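Local coordinates for insecticidal crystal protein Cry7Cal (Bacillus thuringiensis, PDB 5ZI1) that acts as an insecticidal toxin against locusts, probably by binding receptors on midgut cells and opening pores in their membranes, at residues F126-F131 with T142-A147; G291-L296 with Q323-T328; V474-T479 with F510-S515. All coordinates share one frame; numbering follows the deposited sequence.

Contact 1: F126-F131 with T142-A147; sequences FAMPSF and TVYAQA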
# COMPACT_ATOMS: atom_id res chain seq x y z
N PHE A 126 -10.61 17.38 20.40
CA PHE A 126 -10.41 18.81 20.23
C PHE A 126 -9.45 19.13 19.08
O PHE A 126 -9.66 20.10 18.35
CB PHE A 126 -9.90 19.43 21.54
CG PHE A 126 -9.63 20.90 21.45
CD1 PHE A 126 -8.37 21.37 21.11
CD2 PHE A 126 -10.63 21.82 21.70
CE1 PHE A 126 -8.12 22.73 21.02
CE2 PHE A 126 -10.38 23.18 21.63
CZ PHE A 126 -9.13 23.63 21.29
N ALA A 127 -8.40 18.33 18.91
CA ALA A 127 -7.32 18.73 18.00
C ALA A 127 -7.54 18.32 16.55
O ALA A 127 -7.15 19.06 15.64
CB ALA A 127 -5.98 18.15 18.47
N MET A 128 -8.12 17.15 16.30
CA MET A 128 -8.32 16.68 14.93
C MET A 128 -8.88 17.72 13.97
O MET A 128 -8.36 17.81 12.84
CB MET A 128 -9.21 15.42 14.93
CG MET A 128 -8.48 14.17 15.42
SD MET A 128 -6.91 13.84 14.55
CE MET A 128 -7.49 13.39 12.91
N PRO A 129 -9.90 18.53 14.33
CA PRO A 129 -10.39 19.53 13.36
C PRO A 129 -9.32 20.49 12.87
O PRO A 129 -9.42 20.96 11.73
CB PRO A 129 -11.51 20.26 14.13
CG PRO A 129 -12.00 19.27 15.09
CD PRO A 129 -10.78 18.47 15.52
N SER A 130 -8.31 20.80 13.68
CA SER A 130 -7.23 21.67 13.21
C SER A 130 -6.43 21.04 12.07
O SER A 130 -5.69 21.76 11.38
CB SER A 130 -6.28 22.00 14.36
OG SER A 130 -6.97 22.58 15.46
N PHE A 131 -6.55 19.73 11.84
CA PHE A 131 -5.80 19.06 10.78
C PHE A 131 -6.61 18.93 9.50
O PHE A 131 -6.16 18.28 8.55
CB PHE A 131 -5.31 17.69 11.26
CG PHE A 131 -4.58 17.72 12.59
CD1 PHE A 131 -3.67 18.73 12.89
CD2 PHE A 131 -4.83 16.76 13.55
CE1 PHE A 131 -3.02 18.76 14.09
CE2 PHE A 131 -4.19 16.79 14.77
CZ PHE A 131 -3.28 17.79 15.03
N THR A 142 -1.69 14.44 5.18
CA THR A 142 -0.83 13.47 5.86
C THR A 142 -0.81 13.71 7.36
O THR A 142 -0.83 12.76 8.15
CB THR A 142 0.60 13.51 5.29
OG1 THR A 142 0.59 13.04 3.94
CG2 THR A 142 1.50 12.62 6.07
N VAL A 143 -0.79 14.97 7.78
CA VAL A 143 -0.95 15.28 9.20
C VAL A 143 -2.23 14.66 9.73
O VAL A 143 -2.26 14.06 10.81
CB VAL A 143 -0.91 16.80 9.43
CG1 VAL A 143 -1.24 17.14 10.89
CG2 VAL A 143 0.45 17.38 9.03
N TYR A 144 -3.32 14.80 8.97
CA TYR A 144 -4.61 14.27 9.42
C TYR A 144 -4.56 12.76 9.54
O TYR A 144 -4.88 12.19 10.59
CB TYR A 144 -5.69 14.71 8.43
CG TYR A 144 -7.07 14.24 8.78
CD1 TYR A 144 -7.53 13.01 8.37
CD2 TYR A 144 -7.94 15.07 9.50
CE1 TYR A 144 -8.81 12.58 8.68
CE2 TYR A 144 -9.22 14.65 9.81
CZ TYR A 144 -9.65 13.40 9.39
OH TYR A 144 -10.92 12.99 9.69
N ALA A 145 -4.12 12.08 8.47
CA ALA A 145 -4.02 10.63 8.48
C ALA A 145 -3.19 10.12 9.65
O ALA A 145 -3.62 9.21 10.37
CB ALA A 145 -3.43 10.14 7.16
N GLN A 146 -2.02 10.72 9.88
CA GLN A 146 -1.13 10.18 10.91
C GLN A 146 -1.68 10.41 12.31
O GLN A 146 -1.55 9.54 13.19
CB GLN A 146 0.27 10.78 10.77
CG GLN A 146 0.94 10.45 9.47
CD GLN A 146 1.51 9.03 9.42
OE1 GLN A 146 1.77 8.41 10.45
NE2 GLN A 146 1.72 8.52 8.21
N ALA A 147 -2.29 11.58 12.55
CA ALA A 147 -2.91 11.83 13.85
C ALA A 147 -4.16 10.99 14.01
O ALA A 147 -4.42 10.44 15.08
CB ALA A 147 -3.24 13.32 13.98
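Met128 and Tyr144 meet through a CH-pi contact. The methyl CE of Met128 stands 3.9 Å from the centroid of the Tyr144 ring and 19° off its normal, so it lies over the face, displaced somewhat toward the CD2-CE2 side of the rim. The thioether bends at both of its last torsions (chi2 -52°, which sets SD, and chi3 -69°, which sets CE), and this curl brings the methyl to the ring although the CB bond does not aim there. The two side chains cross at about a right angle.

The remaining side-chain contacts are apolar. Met128 SD touches Ala147 CB at 3.8 Å, and the same sulphur lies in plane at the edge of the Phe131 ring. Phe131 touches helix 141-165 with two ring atoms that lie across the ring from each other: CD1 meets Val143 CG1 at 3.5 Å, while CE2 lies 3.7 Å from Ala147 CB. Val143 and Ala147 are four residues apart, so the ring spans one helical turn.

Both segments belong to the helical bundle of the N-terminal domain, the part of Cry toxins generally associated with pore formation. Residues 142-147 also pack on helices 54-67, 169-202 and 208-227, as expected of the central helix of such a bundle.

The backbone contributes without any hydrogen bond across the interface. Phe131 O rests 3.6 Å from Tyr144 CB, and the turn leading out of helix 107-127 is closed locally by Phe131 N to Met128 O at 2.8 Å. Beyond the pair, the Tyr144 ring meets that of His189.

Contact 2: G291-L296 with Q323-T328; sequences GLFQWL and QYTKST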
# COMPACT_ATOMS: atom_id res chain seq x y z
N GLY A 291 -5.24 -6.56 -10.95
CA GLY A 291 -5.41 -7.99 -11.09
C GLY A 291 -5.05 -8.71 -9.81
O GLY A 291 -4.74 -8.09 -8.78
N LEU A 292 -5.09 -10.04 -9.88
CA LEU A 292 -4.48 -10.86 -8.85
C LEU A 292 -3.03 -10.44 -8.64
O LEU A 292 -2.37 -9.94 -9.56
CB LEU A 292 -4.56 -12.33 -9.27
CG LEU A 292 -6.02 -12.72 -9.57
CD1 LEU A 292 -6.10 -14.12 -10.15
CD2 LEU A 292 -6.87 -12.61 -8.30
N PHE A 293 -2.53 -10.61 -7.43
CA PHE A 293 -1.19 -10.11 -7.16
C PHE A 293 -0.17 -10.90 -8.00
O PHE A 293 -0.32 -12.11 -8.20
CB PHE A 293 -0.90 -10.21 -5.66
CG PHE A 293 0.43 -9.63 -5.27
CD1 PHE A 293 0.52 -8.31 -4.88
CD2 PHE A 293 1.60 -10.41 -5.34
CE1 PHE A 293 1.77 -7.75 -4.53
CE2 PHE A 293 2.85 -9.86 -5.01
CZ PHE A 293 2.93 -8.54 -4.59
N GLN A 294 0.86 -10.21 -8.50
CA GLN A 294 1.77 -10.81 -9.48
C GLN A 294 3.23 -10.61 -9.09
O GLN A 294 3.64 -9.52 -8.70
CB GLN A 294 1.57 -10.22 -10.88
CG GLN A 294 0.23 -10.47 -11.51
CD GLN A 294 0.12 -9.86 -12.91
OE1 GLN A 294 0.42 -10.51 -13.90
NE2 GLN A 294 -0.31 -8.61 -12.98
N TRP A 295 4.01 -11.68 -9.21
CA TRP A 295 5.42 -11.69 -8.85
C TRP A 295 6.24 -11.61 -10.13
O TRP A 295 6.00 -12.39 -11.06
CB TRP A 295 5.79 -12.94 -8.05
CG TRP A 295 4.91 -13.10 -6.86
CD1 TRP A 295 3.66 -13.64 -6.83
CD2 TRP A 295 5.19 -12.65 -5.53
NE1 TRP A 295 3.16 -13.59 -5.55
CE2 TRP A 295 4.07 -12.98 -4.74
CE3 TRP A 295 6.28 -12.00 -4.94
CZ2 TRP A 295 4.02 -12.69 -3.38
CZ3 TRP A 295 6.23 -11.73 -3.60
CH2 TRP A 295 5.10 -12.06 -2.82
N LEU A 296 7.17 -10.66 -10.18
CA LEU A 296 7.96 -10.48 -11.40
C LEU A 296 8.99 -11.59 -11.50
O LEU A 296 9.81 -11.76 -10.59
CB LEU A 296 8.63 -9.11 -11.38
CG LEU A 296 9.36 -8.70 -12.65
CD1 LEU A 296 8.43 -8.83 -13.83
CD2 LEU A 296 9.87 -7.27 -12.52
N GLN A 323 4.27 -14.46 -12.36
CA GLN A 323 3.46 -15.57 -11.88
C GLN A 323 2.53 -15.09 -10.76
O GLN A 323 2.92 -14.25 -9.94
CB GLN A 323 4.34 -16.70 -11.35
CG GLN A 323 5.17 -17.37 -12.44
CD GLN A 323 6.25 -18.28 -11.88
OE1 GLN A 323 6.21 -18.68 -10.71
NE2 GLN A 323 7.22 -18.63 -12.73
N TYR A 324 1.32 -15.65 -10.71
CA TYR A 324 0.42 -15.44 -9.57
C TYR A 324 0.97 -16.17 -8.35
O TYR A 324 1.96 -16.90 -8.43
CB TYR A 324 -0.99 -15.93 -9.90
CG TYR A 324 -1.64 -15.15 -11.01
CD1 TYR A 324 -1.59 -13.75 -11.03
CD2 TYR A 324 -2.30 -15.79 -12.05
CE1 TYR A 324 -2.19 -13.03 -12.04
CE2 TYR A 324 -2.90 -15.08 -13.07
CZ TYR A 324 -2.84 -13.70 -13.06
OH TYR A 324 -3.44 -12.99 -14.07
N THR A 325 0.34 -15.95 -7.20
CA THR A 325 0.86 -16.52 -5.96
C THR A 325 0.71 -18.04 -5.97
O THR A 325 -0.37 -18.56 -6.27
CB THR A 325 0.12 -15.94 -4.76
OG1 THR A 325 0.15 -14.49 -4.81
CG2 THR A 325 0.77 -16.42 -3.49
N LYS A 326 1.80 -18.76 -5.65
CA LYS A 326 1.82 -20.23 -5.59
C LYS A 326 1.24 -20.88 -6.85
O LYS A 326 0.62 -21.94 -6.80
CB LYS A 326 1.08 -20.76 -4.35
CG LYS A 326 1.88 -20.60 -3.05
CD LYS A 326 1.56 -21.69 -2.05
CE LYS A 326 2.43 -22.93 -2.23
NZ LYS A 326 2.00 -24.05 -1.33
N SER A 327 1.42 -20.23 -7.99
CA SER A 327 1.15 -20.80 -9.29
C SER A 327 2.43 -20.69 -10.11
O SER A 327 3.26 -19.80 -9.87
CB SER A 327 -0.02 -20.08 -9.98
OG SER A 327 -0.20 -20.52 -11.31
N THR A 328 2.62 -21.61 -11.06
CA THR A 328 3.78 -21.56 -11.96
C THR A 328 3.43 -21.07 -13.35
O THR A 328 4.34 -20.78 -14.14
CB THR A 328 4.47 -22.93 -12.10
OG1 THR A 328 3.59 -23.86 -12.75
CG2 THR A 328 4.95 -23.49 -10.74
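Trp295 and Gln323 form an antiparallel hydrogen-bonded pair at the open end of the hairpin made by strands 294-306 and 312-324. The hairpin supplies the two inner strands of a four-stranded sheet in the order 3-2-1-4, the Greek-key pattern of the beta-prism domain of Cry toxins.

Two backbone bonds define the pairing: Trp295 N to Gln323 O at 2.9 Å, nearly straight at 170°, and Gln323 N to Trp295 O at 3.0 Å, more bent at 154°. Past Tyr324 the chain turns away in a type II beta turn ending at Ser327, whose closing bond is weak.

Aromatic and apolar packing forms a second group. The Tyr324 ring lies against residues 292-294: Leu292 CB is 3.7 Å from Tyr324 CE1, and Leu292 CD1 stands above the ring centre. Gln294 runs alongside Tyr324, pointing the same way, with its CG 3.6 Å from Tyr324 CE1; its OE1 is hydrogen-bonded to Thr322 OG1. Phe293 O comes to the edge of the Tyr324 ring, in plane, 3.5 Å from Tyr324 CD1. Among the side chains of residues 291-296, Phe293 puts CE2 over the centre of the Trp295 ring, and both aromatics also pack on Arg431.

The indole supplies the side-chain hydrogen bond. Chi1 of Trp295 (-54°) puts CG anti to the carbonyl carbon, and the ring, turned about the CB-CG bond, presents CD1 and NE1 to residues 323-325. Gln323 O lies at that edge, in plane, and Trp295 NE1 donates to Thr325 OG1 over 3.2 Å, the acceptor sitting almost within the indole plane.

Contact 3: V474-T479 with F510-S515; sequences VKAFET and FRMRLS
Arg511 leaves its strand between Phe477 and Glu478 and can be followed atom by atom. Its CB lies 3.6 Å from Phe477 CE2. CG then meets Glu478 CB at 3.7 Å, and CD comes within 3.9 Å of Phe477 CZ. Beyond this the chain runs beside Glu478, pointing the same way, and becomes polar: NE is 3.0 Å from Glu478 OE2, a salt bridge, though as a hydrogen bond it is weak, and NH1 donates to that same oxygen over 3.2 Å. Carboxylate and guanidinium planes stand 70° apart, and NH1 approaches OE2 from above the carboxylate plane.

The backbone explains why one arginine touches both neighbours. Phe477 N donates to Arg511 O at 2.9 Å, and Arg511 N to Glu478 O at 2.8 Å, so two residues face one: a classic beta bulge. It lies where the short edge strand 478-479 pairs with strand 508-513 in a sheet of the C-terminal beta-sandwich domain of the toxin.

Phe477 CG sits between the backbone N and the carbonyl carbon (chi1 73°), the crowded position, and the ring beyond it reaches over residues 511-513. The Arg513 guanidinium lies flat on one face, planes 10° apart, in an off-centre cation-pi stack, with Lys326 as its second partner. A water takes a bond from Arg513 N and gives one to Lys475 O.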
# COMPACT_ATOMS: atom_id res chain seq x y z
N VAL A 474 -6.97 -10.99 -3.59
CA VAL A 474 -6.12 -10.94 -4.77
C VAL A 474 -4.89 -11.83 -4.64
O VAL A 474 -4.22 -12.06 -5.65
CB VAL A 474 -5.72 -9.49 -5.11
CG1 VAL A 474 -6.95 -8.70 -5.50
CG2 VAL A 474 -5.01 -8.83 -3.96
N LYS A 475 -4.59 -12.38 -3.45
CA LYS A 475 -3.55 -13.40 -3.33
C LYS A 475 -3.94 -14.73 -3.98
O LYS A 475 -3.10 -15.63 -4.04
CB LYS A 475 -3.17 -13.63 -1.87
CG LYS A 475 -2.53 -12.43 -1.15
CD LYS A 475 -1.21 -12.02 -1.81
CE LYS A 475 -0.12 -13.10 -1.68
NZ LYS A 475 0.46 -13.22 -0.29
N ALA A 476 -5.18 -14.86 -4.47
CA ALA A 476 -5.58 -15.98 -5.31
C ALA A 476 -4.66 -16.10 -6.53
O ALA A 476 -3.83 -15.23 -6.81
CB ALA A 476 -7.02 -15.80 -5.79
N PHE A 477 -4.83 -17.21 -7.27
CA PHE A 477 -4.13 -17.40 -8.54
C PHE A 477 -5.07 -17.63 -9.72
O PHE A 477 -4.59 -17.69 -10.86
CB PHE A 477 -3.13 -18.57 -8.45
CG PHE A 477 -3.78 -19.93 -8.43
CD1 PHE A 477 -4.07 -20.60 -9.61
CD2 PHE A 477 -4.09 -20.54 -7.22
CE1 PHE A 477 -4.66 -21.84 -9.59
CE2 PHE A 477 -4.68 -21.78 -7.19
CZ PHE A 477 -4.97 -22.43 -8.38
N GLU A 478 -6.37 -17.75 -9.48
CA GLU A 478 -7.33 -17.89 -10.56
C GLU A 478 -8.70 -17.43 -10.08
O GLU A 478 -9.05 -17.57 -8.90
CB GLU A 478 -7.39 -19.34 -11.04
CG GLU A 478 -8.32 -19.58 -12.23
CD GLU A 478 -8.20 -21.00 -12.77
OE1 GLU A 478 -7.06 -21.50 -12.89
OE2 GLU A 478 -9.25 -21.62 -13.06
N THR A 479 -9.46 -16.84 -11.01
CA THR A 479 -10.83 -16.43 -10.79
C THR A 479 -11.68 -16.99 -11.92
O THR A 479 -11.16 -17.42 -12.96
CB THR A 479 -11.01 -14.90 -10.75
OG1 THR A 479 -10.81 -14.37 -12.06
CG2 THR A 479 -10.02 -14.25 -9.79
N PHE A 510 -13.01 -17.97 -6.85
CA PHE A 510 -11.57 -17.94 -7.08
C PHE A 510 -10.91 -19.20 -6.53
O PHE A 510 -11.53 -19.97 -5.78
CB PHE A 510 -10.93 -16.67 -6.49
CG PHE A 510 -10.91 -16.60 -4.97
CD1 PHE A 510 -10.11 -17.44 -4.21
CD2 PHE A 510 -11.63 -15.62 -4.31
CE1 PHE A 510 -10.07 -17.34 -2.84
CE2 PHE A 510 -11.59 -15.52 -2.93
CZ PHE A 510 -10.80 -16.38 -2.20
N ARG A 511 -9.64 -19.39 -6.90
CA ARG A 511 -8.80 -20.41 -6.30
C ARG A 511 -7.58 -19.78 -5.66
O ARG A 511 -7.01 -18.82 -6.18
CB ARG A 511 -8.26 -21.41 -7.30
CG ARG A 511 -9.03 -21.51 -8.57
CD ARG A 511 -8.73 -22.81 -9.19
NE ARG A 511 -9.44 -23.00 -10.44
CZ ARG A 511 -10.02 -24.15 -10.78
NH1 ARG A 511 -10.65 -24.25 -11.94
NH2 ARG A 511 -9.97 -25.17 -9.93
N MET A 512 -7.12 -20.40 -4.59
CA MET A 512 -6.01 -19.89 -3.80
C MET A 512 -5.27 -21.09 -3.22
O MET A 512 -5.92 -22.07 -2.82
CB MET A 512 -6.54 -18.96 -2.71
CG MET A 512 -5.52 -18.40 -1.76
SD MET A 512 -6.37 -17.34 -0.55
CE MET A 512 -6.73 -15.87 -1.52
N ARG A 513 -3.94 -21.04 -3.21
CA ARG A 513 -3.13 -22.08 -2.59
C ARG A 513 -2.60 -21.57 -1.26
O ARG A 513 -2.12 -20.44 -1.17
CB ARG A 513 -1.95 -22.51 -3.47
CG ARG A 513 -2.37 -23.20 -4.76
CD ARG A 513 -1.30 -24.16 -5.31
NE ARG A 513 -1.89 -24.99 -6.35
CZ ARG A 513 -1.92 -24.66 -7.64
NH1 ARG A 513 -1.35 -23.54 -8.05
NH2 ARG A 513 -2.50 -25.47 -8.52
N LEU A 514 -2.69 -22.40 -0.23
CA LEU A 514 -2.24 -22.04 1.10
C LEU A 514 -1.05 -22.89 1.49
O LEU A 514 -0.85 -23.98 0.96
CB LEU A 514 -3.37 -22.19 2.13
CG LEU A 514 -4.67 -21.37 2.02
CD1 LEU A 514 -4.42 -19.86 1.95
CD2 LEU A 514 -5.48 -21.80 0.83
N SER A 515 -0.24 -22.38 2.42
CA SER A 515 0.94 -23.08 2.93
C SER A 515 0.77 -23.26 4.42
O SER A 515 0.59 -22.28 5.15
CB SER A 515 2.24 -22.30 2.66
OG SER A 515 2.52 -22.18 1.28
O HOH W 1 -2.67 -18.60 -4.17

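How the contacts relate
Contacts 2 and 3 adjoin, their centres 9 Å apart, although they belong to different domains. Two probable hydrogen bonds join them: Phe293 N to Val474 O, 2.8 Å, and Arg513 NH1 to Lys326 O, also 2.8 Å. Packing fills in between, with Tyr324 CD2 3.2 Å from Phe477 O and Thr325 CB 3.3 Å from Lys475 O. Together they form part of the interface between the beta-prism and beta-sandwich domains. Contact 1 lies across the chain's centre in the helical domain, its centre 38 Å from each of the others and its nearest atoms about 21 Å from contact 2. Along the sequence the three follow in series.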